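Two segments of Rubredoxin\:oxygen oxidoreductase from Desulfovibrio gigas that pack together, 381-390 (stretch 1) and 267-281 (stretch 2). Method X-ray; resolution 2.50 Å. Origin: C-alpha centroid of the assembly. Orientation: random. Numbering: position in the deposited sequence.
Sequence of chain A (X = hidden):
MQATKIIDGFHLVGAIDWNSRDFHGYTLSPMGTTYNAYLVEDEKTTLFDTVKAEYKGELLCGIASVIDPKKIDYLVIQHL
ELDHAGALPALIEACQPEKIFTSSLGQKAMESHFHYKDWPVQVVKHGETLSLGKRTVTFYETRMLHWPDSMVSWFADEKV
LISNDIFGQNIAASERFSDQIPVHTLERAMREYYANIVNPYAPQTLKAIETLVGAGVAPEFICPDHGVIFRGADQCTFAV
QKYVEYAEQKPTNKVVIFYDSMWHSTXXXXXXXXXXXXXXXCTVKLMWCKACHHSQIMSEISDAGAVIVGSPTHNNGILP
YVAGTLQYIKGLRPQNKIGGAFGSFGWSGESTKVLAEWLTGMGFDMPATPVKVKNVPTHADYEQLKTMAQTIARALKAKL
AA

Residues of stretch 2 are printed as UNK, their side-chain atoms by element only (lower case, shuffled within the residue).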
# COMPACT_ATOMS: atom_id res chain seq x y z
N ASP A 381 -8.55 -1.20 -28.97
CA ASP A 381 -8.38 -1.68 -27.59
C ASP A 381 -9.68 -1.51 -26.83
O ASP A 381 -10.09 -2.36 -26.05
CB ASP A 381 -7.24 -0.93 -26.90
CG ASP A 381 -5.97 -0.97 -27.73
OD1 ASP A 381 -5.58 -2.09 -28.12
OD2 ASP A 381 -5.40 0.11 -27.99
N TYR A 382 -10.34 -0.37 -27.10
CA TYR A 382 -11.63 -0.14 -26.47
C TYR A 382 -12.61 -1.25 -26.83
O TYR A 382 -13.36 -1.69 -25.98
CB TYR A 382 -12.17 1.24 -26.86
CG TYR A 382 -11.32 2.33 -26.23
CD1 TYR A 382 -10.59 2.04 -25.08
CD2 TYR A 382 -11.24 3.61 -26.75
CE1 TYR A 382 -9.81 3.00 -24.46
CE2 TYR A 382 -10.46 4.57 -26.14
CZ TYR A 382 -9.75 4.26 -25.00
OH TYR A 382 -8.97 5.22 -24.40
N GLU A 383 -12.56 -1.68 -28.08
CA GLU A 383 -13.42 -2.76 -28.55
C GLU A 383 -13.13 -4.02 -27.75
O GLU A 383 -14.03 -4.72 -27.29
CB GLU A 383 -13.23 -3.03 -30.04
CG GLU A 383 -14.05 -2.13 -30.95
CD GLU A 383 -15.40 -1.80 -30.32
OE1 GLU A 383 -16.21 -2.74 -30.17
OE2 GLU A 383 -15.62 -0.62 -29.98
N GLN A 384 -11.83 -4.29 -27.58
CA GLN A 384 -11.46 -5.46 -26.79
C GLN A 384 -12.06 -5.41 -25.39
O GLN A 384 -12.59 -6.39 -24.87
CB GLN A 384 -9.94 -5.55 -26.70
CG GLN A 384 -9.28 -6.15 -27.92
CD GLN A 384 -8.05 -6.94 -27.50
OE1 GLN A 384 -7.03 -6.37 -27.09
NE2 GLN A 384 -8.16 -8.26 -27.58
N LEU A 385 -11.99 -4.23 -24.76
CA LEU A 385 -12.46 -4.17 -23.38
C LEU A 385 -13.96 -4.38 -23.29
O LEU A 385 -14.40 -5.16 -22.43
CB LEU A 385 -12.01 -2.85 -22.76
CG LEU A 385 -10.49 -2.81 -22.50
CD1 LEU A 385 -9.95 -1.40 -22.58
CD2 LEU A 385 -10.19 -3.45 -21.15
N LYS A 386 -14.73 -3.73 -24.15
CA LYS A 386 -16.19 -3.90 -24.17
C LYS A 386 -16.55 -5.37 -24.33
O LYS A 386 -17.46 -5.93 -23.72
CB LYS A 386 -16.80 -3.07 -25.30
CG LYS A 386 -18.11 -3.60 -25.83
CD LYS A 386 -18.23 -3.40 -27.34
CE LYS A 386 -19.43 -4.13 -27.92
NZ LYS A 386 -19.03 -5.36 -28.67
N THR A 387 -15.78 -6.02 -25.20
CA THR A 387 -15.90 -7.45 -25.39
C THR A 387 -15.60 -8.16 -24.08
O THR A 387 -16.34 -9.05 -23.64
CB THR A 387 -14.93 -7.96 -26.48
OG1 THR A 387 -15.40 -7.52 -27.76
CG2 THR A 387 -14.89 -9.47 -26.52
N MET A 388 -14.50 -7.77 -23.43
CA MET A 388 -14.14 -8.36 -22.14
C MET A 388 -15.27 -8.19 -21.13
O MET A 388 -15.68 -9.16 -20.49
CB MET A 388 -12.85 -7.73 -21.62
CG MET A 388 -12.19 -8.53 -20.51
SD MET A 388 -10.99 -7.57 -19.57
CE MET A 388 -10.23 -8.88 -18.59
N ALA A 389 -15.77 -6.97 -21.01
CA ALA A 389 -16.89 -6.63 -20.15
C ALA A 389 -18.12 -7.47 -20.48
O ALA A 389 -18.87 -7.87 -19.59
CB ALA A 389 -17.24 -5.16 -20.29
N GLN A 390 -18.33 -7.74 -21.76
CA GLN A 390 -19.49 -8.53 -22.17
C GLN A 390 -19.33 -9.99 -21.79
O GLN A 390 -20.28 -10.62 -21.30
CB GLN A 390 -19.72 -8.39 -23.67
CG GLN A 390 -20.72 -7.28 -23.96
CD GLN A 390 -20.70 -6.85 -25.41
OE1 GLN A 390 -20.11 -7.54 -26.25
NE2 GLN A 390 -21.33 -5.72 -25.69
N UNK A 267 -6.12 3.89 -16.52
CA UNK A 267 -7.34 4.52 -16.01
C UNK A 267 -8.44 4.58 -17.07
O UNK A 267 -9.60 4.26 -16.80
c UNK A 267 -8.22 7.97 -14.54
c UNK A 267 -8.23 6.46 -14.67
o UNK A 267 -7.12 8.56 -14.51
c UNK A 267 -7.05 5.92 -15.46
o UNK A 267 -9.33 8.55 -14.47
N UNK A 268 -8.08 4.98 -18.28
CA UNK A 268 -8.97 5.04 -19.43
C UNK A 268 -9.61 3.69 -19.73
O UNK A 268 -10.82 3.56 -19.93
c UNK A 268 -7.88 7.03 -20.56
n UNK A 268 -5.84 9.56 -22.47
c UNK A 268 -8.22 5.55 -20.67
c UNK A 268 -6.15 8.68 -21.30
c UNK A 268 -7.01 7.50 -21.71
N UNK A 269 -8.78 2.65 -19.75
CA UNK A 269 -9.29 1.29 -19.87
C UNK A 269 -10.32 1.05 -18.77
O UNK A 269 -11.42 0.57 -19.03
c UNK A 269 -6.26 -2.07 -21.07
c UNK A 269 -7.06 0.58 -20.87
c UNK A 269 -8.11 0.31 -19.80
s UNK A 269 -5.59 -0.46 -20.68
N UNK A 270 -10.00 1.41 -17.53
CA UNK A 270 -10.94 1.22 -16.43
C UNK A 270 -12.24 1.99 -16.67
O UNK A 270 -13.34 1.46 -16.48
c UNK A 270 -10.34 1.67 -15.11
N UNK A 271 -12.12 3.24 -17.11
CA UNK A 271 -13.34 4.02 -17.35
C UNK A 271 -14.17 3.37 -18.43
O UNK A 271 -15.40 3.29 -18.36
c UNK A 271 -11.90 7.62 -17.13
n UNK A 271 -13.06 8.49 -17.33
c UNK A 271 -13.00 5.46 -17.73
c UNK A 271 -13.82 8.90 -16.32
c UNK A 271 -12.34 6.26 -16.61
n UNK A 271 -13.54 8.53 -15.07
n UNK A 271 -14.86 9.68 -16.56
N UNK A 272 -13.51 2.86 -19.47
CA UNK A 272 -14.28 2.20 -20.53
C UNK A 272 -14.99 0.98 -19.97
O UNK A 272 -16.18 0.78 -20.22
c UNK A 272 -14.09 0.68 -22.50
c UNK A 272 -13.10 2.98 -22.61
c UNK A 272 -13.40 1.78 -21.72
N UNK A 273 -14.25 0.16 -19.23
CA UNK A 273 -14.83 -1.03 -18.61
C UNK A 273 -16.08 -0.64 -17.82
O UNK A 273 -17.11 -1.30 -17.94
c UNK A 273 -11.82 -3.24 -17.42
c UNK A 273 -13.59 -3.81 -19.09
c UNK A 273 -12.84 -2.68 -18.39
c UNK A 273 -13.83 -1.74 -17.69
N UNK A 274 -15.96 0.43 -17.03
CA UNK A 274 -17.08 0.76 -16.15
C UNK A 274 -18.35 1.00 -16.96
O UNK A 274 -19.43 0.59 -16.54
c UNK A 274 -16.73 1.97 -15.29
N UNK A 275 -18.19 1.65 -18.11
CA UNK A 275 -19.30 2.00 -18.97
C UNK A 275 -19.92 0.79 -19.66
O UNK A 275 -21.14 0.66 -19.72
c UNK A 275 -19.89 4.10 -20.31
c UNK A 275 -20.26 4.94 -19.11
o UNK A 275 -19.41 5.17 -18.23
o UNK A 275 -21.42 5.40 -19.04
c UNK A 275 -18.86 3.01 -20.04
N UNK A 276 -19.08 -0.10 -20.17
CA UNK A 276 -19.60 -1.32 -20.79
C UNK A 276 -20.39 -2.13 -19.78
O UNK A 276 -21.46 -2.66 -20.06
c UNK A 276 -18.47 -2.17 -21.38
o UNK A 276 -17.43 -1.33 -21.87
N UNK A 277 -19.85 -2.24 -18.56
CA UNK A 277 -20.54 -3.09 -17.59
C UNK A 277 -21.91 -2.52 -17.30
O UNK A 277 -22.91 -3.23 -17.17
c UNK A 277 -17.34 -4.12 -16.29
c UNK A 277 -19.12 -5.70 -16.51
c UNK A 277 -18.20 -6.73 -16.56
c UNK A 277 -19.72 -3.25 -16.32
c UNK A 277 -16.42 -5.14 -16.34
c UNK A 277 -16.85 -6.45 -16.48
c UNK A 277 -18.70 -4.38 -16.38
N UNK A 278 -21.94 -1.19 -17.21
CA UNK A 278 -23.24 -0.54 -16.98
C UNK A 278 -24.18 -0.94 -18.13
O UNK A 278 -25.31 -1.36 -17.89
n UNK A 278 -23.42 3.32 -18.61
c UNK A 278 -23.07 0.96 -16.84
c UNK A 278 -24.02 3.25 -17.28
c UNK A 278 -23.95 3.85 -19.70
n UNK A 278 -25.15 4.41 -19.68
n UNK A 278 -23.27 3.83 -20.84
c UNK A 278 -24.33 1.81 -16.89
N UNK A 279 -23.65 -0.82 -19.35
CA UNK A 279 -24.38 -1.15 -20.56
C UNK A 279 -24.99 -2.55 -20.50
O UNK A 279 -26.10 -2.76 -20.97
c UNK A 279 -23.63 0.26 -22.53
c UNK A 279 -23.48 -1.05 -21.79
o UNK A 279 -24.71 0.88 -22.46
o UNK A 279 -22.65 0.67 -23.19
N UNK A 280 -24.24 -3.46 -19.90
CA UNK A 280 -24.70 -4.83 -19.68
C UNK A 280 -25.65 -4.92 -18.50
O UNK A 280 -25.98 -6.01 -18.03
c UNK A 280 -23.50 -5.75 -19.45
c UNK A 280 -22.56 -5.82 -20.65
o UNK A 280 -23.20 -5.49 -22.92
c UNK A 280 -23.26 -6.25 -21.92
o UNK A 280 -23.87 -7.34 -21.91
N UNK A 281 -26.10 -3.78 -17.99
CA UNK A 281 -26.98 -3.77 -16.84
C UNK A 281 -26.33 -4.16 -15.53
O UNK A 281 -26.98 -4.71 -14.63

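Position 267 carries three carbons, the third bearing two oxygens, and lies out of reach of stretch 1; a carboxylate on a two-carbon spacer is Glu267. Position 268 has four carbons in a row ending in nitrogen, the pattern of a lysine. Its CB lies 3.8 Å from Tyr382 OH, while the end of the chain leads away from the other helix, as expected of an exposed amine: Lys268.

At position 269 two carbons, a sulfur and a final carbon form an unbranched chain, which only methionine provides. The CB of Met269 packs 3.7 Å from Leu385 CD1. Position 270 has a single side-chain carbon, directed away from stretch 1, and is Ala270. Position 271 shows three carbons, a nitrogen and a carbon carrying two more nitrogens; this guanidinium, out of reach of stretch 1, identifies Arg271.

Position 272 has three carbons, forked at the first, and points toward stretch 1. With no oxygen in the fork, it is Val272. Its CG2 sits over one face of the Tyr382 ring, 3.6 Å from Tyr382 CD1, in a CH-pi contact, and its CG1 is 4.1 Å from Leu385 CB. Position 273 has four carbons, forked at the second, hence Leu273. Its CB points sideways but its end comes nearer, so that Leu273 CG lies 3.9 Å from Leu385 CD2 and Leu273 CD2 lies 4.1 Å from Ala389 CB.

Position 274 again has one carbon, turned away from stretch 1: Ala274. Position 275 has three carbons with two oxygens on the third and does not reach stretch 1, giving Glu275. Position 276 has one carbon and one oxygen, and faces stretch 1 where the backbones come close. It is Ser276, whose CB is 3.4 Å from Ala389 CB; its hydroxyl donates to its own helix, with OG 3.0 Å from Val272 O.

Position 277 is one carbon followed by a six-carbon ring without a hydroxyl, Phe277. Ala389 CB stands almost on the ring normal, 3.9 Å from the centroid, and Ala389 O is 3.3 Å from Phe277 CE1. Position 278 repeats the guanidinium pattern, out of reach of stretch 1: Arg278, whose NE forms a salt bridge with Glu275 OE2 at 2.9 Å. Position 279 has two carbons, the second carrying two oxygens, and makes no contact: Asp279. Position 280, the first residue to leave helical geometry, has three carbons ending in two oxygens; this is Glu280, with OE2 3.2 Å from Gln390 CG and accepting a weak hydrogen bond from Gln390 NE2 at 3.4 Å. Position 281 has no side-chain atoms and a positive phi, fitting Gly281.

The two helices run in broadly the same direction, crossing at -44° with axes 8.6 Å apart at closest approach. Apolar packing dominates: Leu385 fits among Met269, Val272 and Leu273, whereas the small Ala389 and Ser276 meet directly. Stretch 1 thus offers one face, and the weak Gln390–Glu280 bond adds a polar contact at the end.

Stretch 2, residues 267-281: EKMARVLAESFRDEG
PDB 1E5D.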